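Purine phosphoribosyltransferase (Pyrococcus horikoshii, PDB 1VDM) probably transfers a phosphoribosyl group from PRPP to purine bases. Local coordinates at residues K115-M121 / D130-T136; D90-D94 / W139-W144; L99-I103 / T125-P129. All coordinates share one frame. Numbering follows the deposited sequence.

Interaction 1 of 3, residues K115-M121 / D130-T136; sequences KIACLAM and DYYVFRT
Asp130 starts the pairing of 130-136 with 115-121, where 115-118 is extended strand. With Asp130 chi1 in m, its OD1 accepts a hydrogen bond from Ile116 N (2.7 Å), while Asp130 N bonds weakly to Ile116 O (2.8 Å). Tyr131 is extended (phi/psi -142/127): Tyr131 N reaches Ile116 O at 3.0 Å and Tyr131 O takes Cys118 N at 2.9 Å, a single bridge opposite Ala117. The Tyr131 ring edge meets Lys115, CE1 to CG 3.5 Å. Tyr132 (chi1 p) presents a ring face to Met121, whose CG sits 3.5 Å from the ring centroid in a CH-pi contact; Met121 SD, 4.4 Å from that centroid, adds a Met-aromatic contact. At Val133 (-115/-44) this segment kinks alongside the corner at Leu119 (-72/-42), and Leu119 O accepts both Val133 N (2.9 Å) and Phe134 N (2.8 Å). Parallel pairing follows: Ala120 faces Phe134 (CB to CB 3.4 Å), Met121 pairs with Arg135, and Met121 N bonds Phe134 O at 2.8 Å. Thus edge strand 113-118 of the phosphoribosyltransferase core sheet runs past Leu119 into a small parallel sheet beside 92-93, with 130-136 returning parallel to both parts; helix 8-23 packs against Tyr131 and Val133.

Interaction 2 of 3, residues D90-D94 / W139-W144; sequences DDVSD and WIVFPW
This is side-chain packing between two backbones that never come close enough to pair, joining the turn after strand 85-90 to the strand 139-141 region. The segments run nearly opposite ways, 162° apart, with CA atoms still 8.6 Å apart at Asp91 and Phe142 and 8.7 Å at Val92 and Ile140. The chain turns a corner at Asp91 (phi/psi -74/-42), then extends through Val92 (-159/145). Asp91, chi1 50° (p), puts OD2 3.2 Å from Phe142 CE1 and CB 4.0 Å from Trp144 CZ2, at the edge of the indole; Asp91 OD1 holds Val92 N weakly at 2.8 Å. Val92 (chi1 p) makes the apolar centre: CG2 lies 4.0 Å from Ile140 CD1, and CB 4.1 Å from Phe142 CZ, at the ring edge. Ile140, Phe142 (chi1 m for both) and Trp144 (chi1 p) all point their CA-to-CB bonds toward 90-94. Farther along, Asp94 OD1 comes within 4.4 Å of Trp139 CZ3, but its carboxylate is held by Lys122 in a salt bridge and by Trp124. Asp90-Asp91-Val92-Ser93-Asp94 matches part of the PRPP-binding motif of type I phosphoribosyltransferases, and 139-144 packs on the Asp91 and Val92 side chains within it.

Interaction 3 of 3, residues L99-I103 / T125-P129; sequences LEVVI and TSVVP
One valine of an irregular loop makes all the apolar contacts from the loop side: Val127, its CA-to-CB bond toward helix 97-107, meets three residues on one side of the helix, and the Glu100-Ser126 pair is the polar part. Segment 99-103 is regular helix, with Ile103 N bonded to Leu99 O at 2.8 Å. Leu99 and Ile103, a turn apart, also aim their CA-to-CB bonds toward the loop; the CA atoms of Leu99 and Val127 are 6.9 Å apart. Val127 (chi1 t) places CG1 3.7 Å from Leu99 CD1 (Leu99 chi1 m, chi2 t) and 4.4 Å from Ile103 CD1, while its CG2 touches Glu100 CG at 3.5 Å. Glu100, extended beyond chi1 (m, then chi2 t), brings OE1 to 2.8 Å from Ser126 OG, whose single proton also has Thr95 O within reach. The loop is shaped by an ST turn: Thr125 OG1 accepts Val127 N at 3.1 Å. Ser93 of strand 92-93 bonds to both Thr125 OG1 and Val127 O. The loop runs alongside both the helix and strand 92-93, which touch each other through Ser93 and Leu99; Ile116 of strand 113-118 packs against both Val127 and Ile103, and Leu99 packs on Ile88 of strand 85-90.

How the interactions relate
From the N terminus, the chain leaves strand 85-90 at 90-94, and interaction 2 closes the longest loop, up to 139-144; the other two lie nested inside it. Interaction 3 returns from helix 97-107 to the loop at 125-129, and interaction 1 brings 130-136 back beside 115-121. Because 115-121 falls between the two halves of interaction 3 while its partner 130-136 comes after 125-129, the segments alternate and interactions 1 and 3 cross. They meet where Ile116 CD1 packs 3.4 Å from Ile103 CD1. Ala120 joins interactions 1 and 2 through the small parallel sheet, Ala120 O to Ser93 N being 2.9 Å. Ser93 OG, 2.7 Å from Val127 O, ties interaction 2 to interaction 3.

Interaction 1 of 3, residues K115-M121 / D130-T136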
loop_
_atom_site.group_PDB
_atom_site.type_symbol
_atom_site.label_atom_id
_atom_site.label_comp_id
_atom_site.label_asym_id
_atom_site.label_seq_id
_atom_site.Cartn_x
_atom_site.Cartn_y
_atom_site.Cartn_z
ATOM N N LYS G 115 20.327 25.265 -33.214
ATOM C CA LYS G 115 18.904 25.308 -33.514
ATOM C C LYS G 115 18.220 25.923 -32.303
ATOM O O LYS G 115 18.762 25.901 -31.202
ATOM C CB LYS G 115 18.365 23.899 -33.751
ATOM C CG LYS G 115 17.683 23.712 -35.095
ATOM C CD LYS G 115 18.680 23.800 -36.243
ATOM C CE LYS G 115 17.992 23.580 -37.581
ATOM N NZ LYS G 115 18.949 23.785 -38.697
ATOM N N ILE G 116 17.029 26.468 -32.500
ATOM C CA ILE G 116 16.311 27.111 -31.405
ATOM C C ILE G 116 14.875 26.637 -31.306
ATOM O O ILE G 116 14.125 26.678 -32.291
ATOM C CB ILE G 116 16.328 28.642 -31.575
ATOM C CG1 ILE G 116 17.765 29.147 -31.425
ATOM C CG2 ILE G 116 15.384 29.297 -30.568
ATOM C CD1 ILE G 116 17.954 30.577 -31.837
ATOM N N ALA G 117 14.500 26.195 -30.107
ATOM C CA ALA G 117 13.155 25.697 -29.861
ATOM C C ALA G 117 12.466 26.488 -28.758
ATOM O O ALA G 117 13.057 26.765 -27.712
ATOM C CB ALA G 117 13.210 24.220 -29.491
ATOM N N CYS G 118 11.209 26.841 -29.005
ATOM C CA CYS G 118 10.410 27.609 -28.057
ATOM C C CYS G 118 8.982 27.113 -28.050
ATOM O O CYS G 118 8.514 26.523 -29.022
ATOM C CB CYS G 118 10.391 29.095 -28.436
ATOM S SG CYS G 118 11.939 29.970 -28.215
ATOM N N LEU G 119 8.284 27.360 -26.953
ATOM C CA LEU G 119 6.894 26.962 -26.871
ATOM C C LEU G 119 6.083 27.893 -27.768
ATOM O O LEU G 119 5.189 27.451 -28.494
ATOM C CB LEU G 119 6.397 27.078 -25.436
ATOM C CG LEU G 119 7.040 26.132 -24.427
ATOM C CD1 LEU G 119 6.589 26.499 -23.009
ATOM C CD2 LEU G 119 6.644 24.696 -24.783
ATOM N N ALA G 120 6.409 29.186 -27.717
ATOM C CA ALA G 120 5.706 30.192 -28.502
ATOM C C ALA G 120 6.608 31.332 -28.945
ATOM O O ALA G 120 7.729 31.488 -28.460
ATOM C CB ALA G 120 4.540 30.753 -27.699
ATOM N N MET G 121 6.107 32.126 -29.882
ATOM C CA MET G 121 6.846 33.276 -30.383
ATOM C C MET G 121 5.874 34.395 -30.703
ATOM O O MET G 121 4.691 34.156 -30.956
ATOM C CB MET G 121 7.631 32.933 -31.654
ATOM C CG MET G 121 6.777 32.836 -32.912
ATOM S SD MET G 121 7.340 33.913 -34.272
ATOM C CE MET G 121 5.765 34.387 -34.974
ATOM N N ASP G 130 13.495 28.078 -34.614
ATOM C CA ASP G 130 13.512 27.107 -35.695
ATOM C C ASP G 130 12.330 26.170 -35.506
ATOM O O ASP G 130 11.801 25.627 -36.476
ATOM C CB ASP G 130 14.830 26.344 -35.706
ATOM C CG ASP G 130 16.007 27.264 -35.928
ATOM O OD1 ASP G 130 16.639 27.679 -34.932
ATOM O OD2 ASP G 130 16.284 27.595 -37.102
ATOM N N TYR G 131 11.908 26.017 -34.250
ATOM C CA TYR G 131 10.761 25.183 -33.897
ATOM C C TYR G 131 9.954 25.839 -32.775
ATOM O O TYR G 131 10.510 26.187 -31.738
ATOM C CB TYR G 131 11.209 23.797 -33.410
ATOM C CG TYR G 131 12.181 23.074 -34.307
ATOM C CD1 TYR G 131 13.550 23.138 -34.073
ATOM C CD2 TYR G 131 11.732 22.324 -35.391
ATOM C CE1 TYR G 131 14.453 22.473 -34.897
ATOM C CE2 TYR G 131 12.619 21.658 -36.217
ATOM C CZ TYR G 131 13.978 21.737 -35.965
ATOM O OH TYR G 131 14.860 21.079 -36.785
ATOM N N TYR G 132 8.650 26.001 -32.973
ATOM C CA TYR G 132 7.789 26.588 -31.949
ATOM C C TYR G 132 6.353 26.131 -32.179
ATOM O O TYR G 132 6.034 25.625 -33.250
ATOM C CB TYR G 132 7.896 28.130 -31.948
ATOM C CG TYR G 132 7.235 28.856 -33.106
ATOM C CD1 TYR G 132 5.854 29.055 -33.136
ATOM C CD2 TYR G 132 7.995 29.346 -34.172
ATOM C CE1 TYR G 132 5.243 29.722 -34.196
ATOM C CE2 TYR G 132 7.396 30.015 -35.239
ATOM C CZ TYR G 132 6.020 30.197 -35.247
ATOM O OH TYR G 132 5.418 30.831 -36.312
ATOM N N VAL G 133 5.490 26.305 -31.181
ATOM C CA VAL G 133 4.101 25.865 -31.294
ATOM C C VAL G 133 3.045 26.967 -31.283
ATOM O O VAL G 133 2.094 26.936 -32.069
ATOM C CB VAL G 133 3.756 24.873 -30.158
ATOM C CG1 VAL G 133 2.294 24.450 -30.246
ATOM C CG2 VAL G 133 4.669 23.670 -30.236
ATOM N N PHE G 134 3.199 27.935 -30.387
ATOM C CA PHE G 134 2.217 29.007 -30.287
ATOM C C PHE G 134 2.660 30.365 -30.826
ATOM O O PHE G 134 3.799 30.797 -30.638
ATOM C CB PHE G 134 1.749 29.147 -28.835
ATOM C CG PHE G 134 1.204 27.874 -28.250
ATOM C CD1 PHE G 134 1.892 27.207 -27.237
ATOM C CD2 PHE G 134 0.001 27.342 -28.709
ATOM C CE1 PHE G 134 1.387 26.026 -26.691
ATOM C CE2 PHE G 134 -0.516 26.158 -28.168
ATOM C CZ PHE G 134 0.178 25.501 -27.160
ATOM N N ARG G 135 1.721 31.021 -31.500
ATOM C CA ARG G 135 1.966 32.346 -32.018
ATOM C C ARG G 135 0.884 33.287 -31.527
ATOM O O ARG G 135 -0.305 33.021 -31.642
ATOM C CB ARG G 135 1.943 32.273 -33.546
ATOM C CG ARG G 135 2.220 33.629 -34.197
ATOM C CD ARG G 135 1.762 33.668 -35.661
ATOM N NE ARG G 135 2.782 34.299 -36.504
ATOM C CZ ARG G 135 2.450 35.449 -37.118
ATOM N NH1 ARG G 135 1.247 35.971 -36.943
ATOM N NH2 ARG G 135 3.338 36.059 -37.908
ATOM N N THR G 136 1.336 34.366 -30.900
ATOM C CA THR G 136 0.407 35.322 -30.303
ATOM C C THR G 136 1.054 36.685 -30.092
ATOM O O THR G 136 2.279 36.808 -30.090
ATOM C CB THR G 136 -0.114 34.818 -28.920
ATOM O OG1 THR G 136 -1.121 35.713 -28.427
ATOM C CG2 THR G 136 1.027 34.757 -27.906
#

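Interaction 2 of 3, residues D90-D94 / W139-W144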
loop_
_atom_site.group_PDB
_atom_site.type_symbol
_atom_site.label_atom_id
_atom_site.label_comp_id
_atom_site.label_asym_id
_atom_site.label_seq_id
_atom_site.Cartn_x
_atom_site.Cartn_y
_atom_site.Cartn_z
ATOM N N ASP G 90 13.748 27.749 -24.841
ATOM C CA ASP G 90 13.219 28.890 -24.113
ATOM C C ASP G 90 11.703 28.804 -24.232
ATOM O O ASP G 90 11.193 28.133 -25.125
ATOM C CB ASP G 90 13.763 30.178 -24.741
ATOM C CG ASP G 90 13.554 31.402 -23.863
ATOM O OD1 ASP G 90 13.771 31.305 -22.627
ATOM O OD2 ASP G 90 13.188 32.473 -24.418
ATOM N N ASP G 91 10.980 29.465 -23.336
ATOM C CA ASP G 91 9.518 29.372 -23.358
ATOM C C ASP G 91 8.876 30.164 -24.509
ATOM O O ASP G 91 7.924 29.731 -25.145
ATOM C CB ASP G 91 8.940 29.801 -21.994
ATOM C CG ASP G 91 9.511 31.148 -21.548
ATOM O OD1 ASP G 91 10.495 31.583 -22.149
ATOM O OD2 ASP G 91 9.000 31.712 -20.581
ATOM N N VAL G 92 9.402 31.379 -24.754
ATOM C CA VAL G 92 8.829 32.180 -25.830
ATOM C C VAL G 92 9.796 33.249 -26.345
ATOM O O VAL G 92 10.602 33.814 -25.619
ATOM C CB VAL G 92 7.551 32.843 -25.312
ATOM C CG1 VAL G 92 7.887 33.806 -24.175
ATOM C CG2 VAL G 92 6.873 33.612 -26.431
ATOM N N SER G 93 9.710 33.488 -27.666
ATOM C CA SER G 93 10.539 34.519 -28.277
ATOM C C SER G 93 9.750 35.818 -28.448
ATOM O O SER G 93 9.003 36.006 -29.399
ATOM C CB SER G 93 10.975 34.001 -29.649
ATOM O OG SER G 93 12.157 34.685 -30.065
ATOM N N ASP G 94 9.896 36.726 -27.461
ATOM C CA ASP G 94 9.137 37.968 -27.524
ATOM C C ASP G 94 9.829 39.010 -28.404
ATOM O O ASP G 94 9.404 39.315 -29.508
ATOM C CB ASP G 94 8.958 38.518 -26.112
ATOM C CG ASP G 94 7.781 39.480 -26.117
ATOM O OD1 ASP G 94 7.214 39.697 -25.046
ATOM O OD2 ASP G 94 7.443 39.995 -27.180
ATOM N N TRP G 139 0.196 38.840 -23.955
ATOM C CA TRP G 139 1.169 38.433 -22.955
ATOM C C TRP G 139 0.753 37.023 -22.523
ATOM O O TRP G 139 -0.435 36.757 -22.271
ATOM C CB TRP G 139 1.171 39.384 -21.758
ATOM C CG TRP G 139 2.066 38.924 -20.639
ATOM C CD1 TRP G 139 1.705 38.169 -19.558
ATOM C CD2 TRP G 139 3.476 39.152 -20.513
ATOM N NE1 TRP G 139 2.802 37.912 -18.768
ATOM C CE2 TRP G 139 3.902 38.504 -19.330
ATOM C CE3 TRP G 139 4.423 39.838 -21.286
ATOM C CZ2 TRP G 139 5.231 38.524 -18.899
ATOM C CZ3 TRP G 139 5.748 39.857 -20.856
ATOM C CH2 TRP G 139 6.137 39.203 -19.672
ATOM N N ILE G 140 1.728 36.119 -22.465
ATOM C CA ILE G 140 1.448 34.740 -22.086
ATOM C C ILE G 140 1.761 34.419 -20.630
ATOM O O ILE G 140 2.885 34.623 -20.162
ATOM C CB ILE G 140 2.248 33.736 -22.947
ATOM C CG1 ILE G 140 2.095 34.067 -24.426
ATOM C CG2 ILE G 140 1.736 32.315 -22.694
ATOM C CD1 ILE G 140 3.011 33.267 -25.302
ATOM N N VAL G 141 0.757 33.919 -19.917
ATOM C CA VAL G 141 0.956 33.508 -18.533
ATOM C C VAL G 141 1.095 31.993 -18.574
ATOM O O VAL G 141 0.141 31.284 -18.881
ATOM C CB VAL G 141 -0.241 33.860 -17.627
ATOM C CG1 VAL G 141 0.053 33.411 -16.210
ATOM C CG2 VAL G 141 -0.511 35.356 -17.667
ATOM N N PHE G 142 2.294 31.504 -18.290
ATOM C CA PHE G 142 2.543 30.069 -18.298
ATOM C C PHE G 142 1.963 29.368 -17.062
ATOM O O PHE G 142 1.671 30.012 -16.046
ATOM C CB PHE G 142 4.042 29.806 -18.429
ATOM C CG PHE G 142 4.596 30.182 -19.763
ATOM C CD1 PHE G 142 5.321 31.363 -19.928
ATOM C CD2 PHE G 142 4.375 29.369 -20.873
ATOM C CE1 PHE G 142 5.825 31.730 -21.188
ATOM C CE2 PHE G 142 4.874 29.728 -22.137
ATOM C CZ PHE G 142 5.599 30.909 -22.294
ATOM N N PRO G 143 1.804 28.027 -17.132
ATOM C CA PRO G 143 1.250 27.228 -16.031
ATOM C C PRO G 143 2.050 27.335 -14.736
ATOM O O PRO G 143 1.511 27.128 -13.653
ATOM C CB PRO G 143 1.272 25.801 -16.580
ATOM C CG PRO G 143 1.512 25.951 -18.038
ATOM C CD PRO G 143 2.379 27.147 -18.163
ATOM N N TRP G 144 3.334 27.654 -14.852
ATOM C CA TRP G 144 4.202 27.769 -13.681
ATOM C C TRP G 144 4.392 29.201 -13.168
ATOM O O TRP G 144 5.251 29.455 -12.321
ATOM C CB TRP G 144 5.569 27.171 -14.004
ATOM C CG TRP G 144 6.323 27.931 -15.039
ATOM C CD1 TRP G 144 7.128 29.026 -14.839
ATOM C CD2 TRP G 144 6.362 27.657 -16.450
ATOM N NE1 TRP G 144 7.669 29.448 -16.047
ATOM C CE2 TRP G 144 7.214 28.625 -17.047
ATOM C CE3 TRP G 144 5.765 26.690 -17.267
ATOM C CZ2 TRP G 144 7.480 28.646 -18.418
ATOM C CZ3 TRP G 144 6.033 26.714 -18.640
ATOM C CH2 TRP G 144 6.882 27.686 -19.196
#

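Interaction 3 of 3, residues L99-I103 / T125-P129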
loop_
_atom_site.group_PDB
_atom_site.type_symbol
_atom_site.label_atom_id
_atom_site.label_comp_id
_atom_site.label_asym_id
_atom_site.label_seq_id
_atom_site.Cartn_x
_atom_site.Cartn_y
_atom_site.Cartn_z
ATOM N N LEU G 99 17.462 35.782 -26.415
ATOM C CA LEU G 99 17.979 34.779 -27.329
ATOM C C LEU G 99 19.253 35.207 -28.051
ATOM O O LEU G 99 20.192 34.417 -28.172
ATOM C CB LEU G 99 16.897 34.375 -28.333
ATOM C CG LEU G 99 15.847 33.417 -27.758
ATOM C CD1 LEU G 99 14.770 33.108 -28.779
ATOM C CD2 LEU G 99 16.540 32.138 -27.328
ATOM N N GLU G 100 19.310 36.448 -28.523
ATOM C CA GLU G 100 20.516 36.903 -29.212
ATOM C C GLU G 100 21.735 36.844 -28.295
ATOM O O GLU G 100 22.824 36.464 -28.725
ATOM C CB GLU G 100 20.325 38.320 -29.764
ATOM C CG GLU G 100 19.436 38.349 -30.999
ATOM C CD GLU G 100 19.346 39.719 -31.650
ATOM O OE1 GLU G 100 18.630 39.835 -32.673
ATOM O OE2 GLU G 100 19.986 40.671 -31.145
ATOM N N VAL G 101 21.555 37.209 -27.031
ATOM C CA VAL G 101 22.660 37.158 -26.084
ATOM C C VAL G 101 23.115 35.709 -25.907
ATOM O O VAL G 101 24.311 35.423 -25.837
ATOM C CB VAL G 101 22.247 37.705 -24.711
ATOM C CG1 VAL G 101 23.424 37.641 -23.752
ATOM C CG2 VAL G 101 21.752 39.133 -24.847
ATOM N N VAL G 102 22.149 34.794 -25.836
ATOM C CA VAL G 102 22.445 33.373 -25.660
ATOM C C VAL G 102 23.108 32.755 -26.890
ATOM O O VAL G 102 23.950 31.871 -26.757
ATOM C CB VAL G 102 21.162 32.572 -25.319
ATOM C CG1 VAL G 102 21.481 31.102 -25.182
ATOM C CG2 VAL G 102 20.565 33.089 -24.035
ATOM N N ILE G 103 22.737 33.209 -28.082
ATOM C CA ILE G 103 23.336 32.667 -29.293
ATOM C C ILE G 103 24.797 33.083 -29.387
ATOM O O ILE G 103 25.593 32.436 -30.061
ATOM C CB ILE G 103 22.588 33.135 -30.553
ATOM C CG1 ILE G 103 21.138 32.658 -30.491
ATOM C CG2 ILE G 103 23.258 32.580 -31.799
ATOM C CD1 ILE G 103 20.306 33.076 -31.676
ATOM N N THR G 125 9.419 39.469 -32.911
ATOM C CA THR G 125 10.716 38.980 -32.443
ATOM C C THR G 125 11.834 39.102 -33.486
ATOM O O THR G 125 11.600 38.975 -34.687
ATOM C CB THR G 125 10.617 37.504 -32.030
ATOM O OG1 THR G 125 11.872 37.080 -31.491
ATOM C CG2 THR G 125 10.282 36.642 -33.231
ATOM N N SER G 126 13.051 39.349 -33.015
ATOM C CA SER G 126 14.196 39.468 -33.904
ATOM C C SER G 126 14.873 38.105 -34.045
ATOM O O SER G 126 15.885 37.972 -34.732
ATOM C CB SER G 126 15.199 40.482 -33.353
ATOM O OG SER G 126 15.828 39.993 -32.180
ATOM N N VAL G 127 14.314 37.101 -33.373
ATOM C CA VAL G 127 14.844 35.741 -33.425
ATOM C C VAL G 127 13.714 34.727 -33.523
ATOM O O VAL G 127 13.177 34.270 -32.506
ATOM C CB VAL G 127 15.701 35.402 -32.179
ATOM C CG1 VAL G 127 16.007 33.914 -32.148
ATOM C CG2 VAL G 127 17.003 36.182 -32.217
ATOM N N VAL G 128 13.351 34.392 -34.757
ATOM C CA VAL G 128 12.299 33.423 -35.002
ATOM C C VAL G 128 12.848 32.059 -34.611
ATOM O O VAL G 128 13.960 31.692 -35.001
ATOM C CB VAL G 128 11.894 33.390 -36.493
ATOM C CG1 VAL G 128 10.792 32.348 -36.715
ATOM C CG2 VAL G 128 11.426 34.764 -36.929
ATOM N N PRO G 129 12.086 31.297 -33.815
ATOM C CA PRO G 129 12.554 29.969 -33.402
ATOM C C PRO G 129 12.536 28.993 -34.576
ATOM O O PRO G 129 11.671 29.076 -35.450
ATOM C CB PRO G 129 11.556 29.577 -32.307
ATOM C CG PRO G 129 11.095 30.913 -31.768
ATOM C CD PRO G 129 10.903 31.695 -33.035
#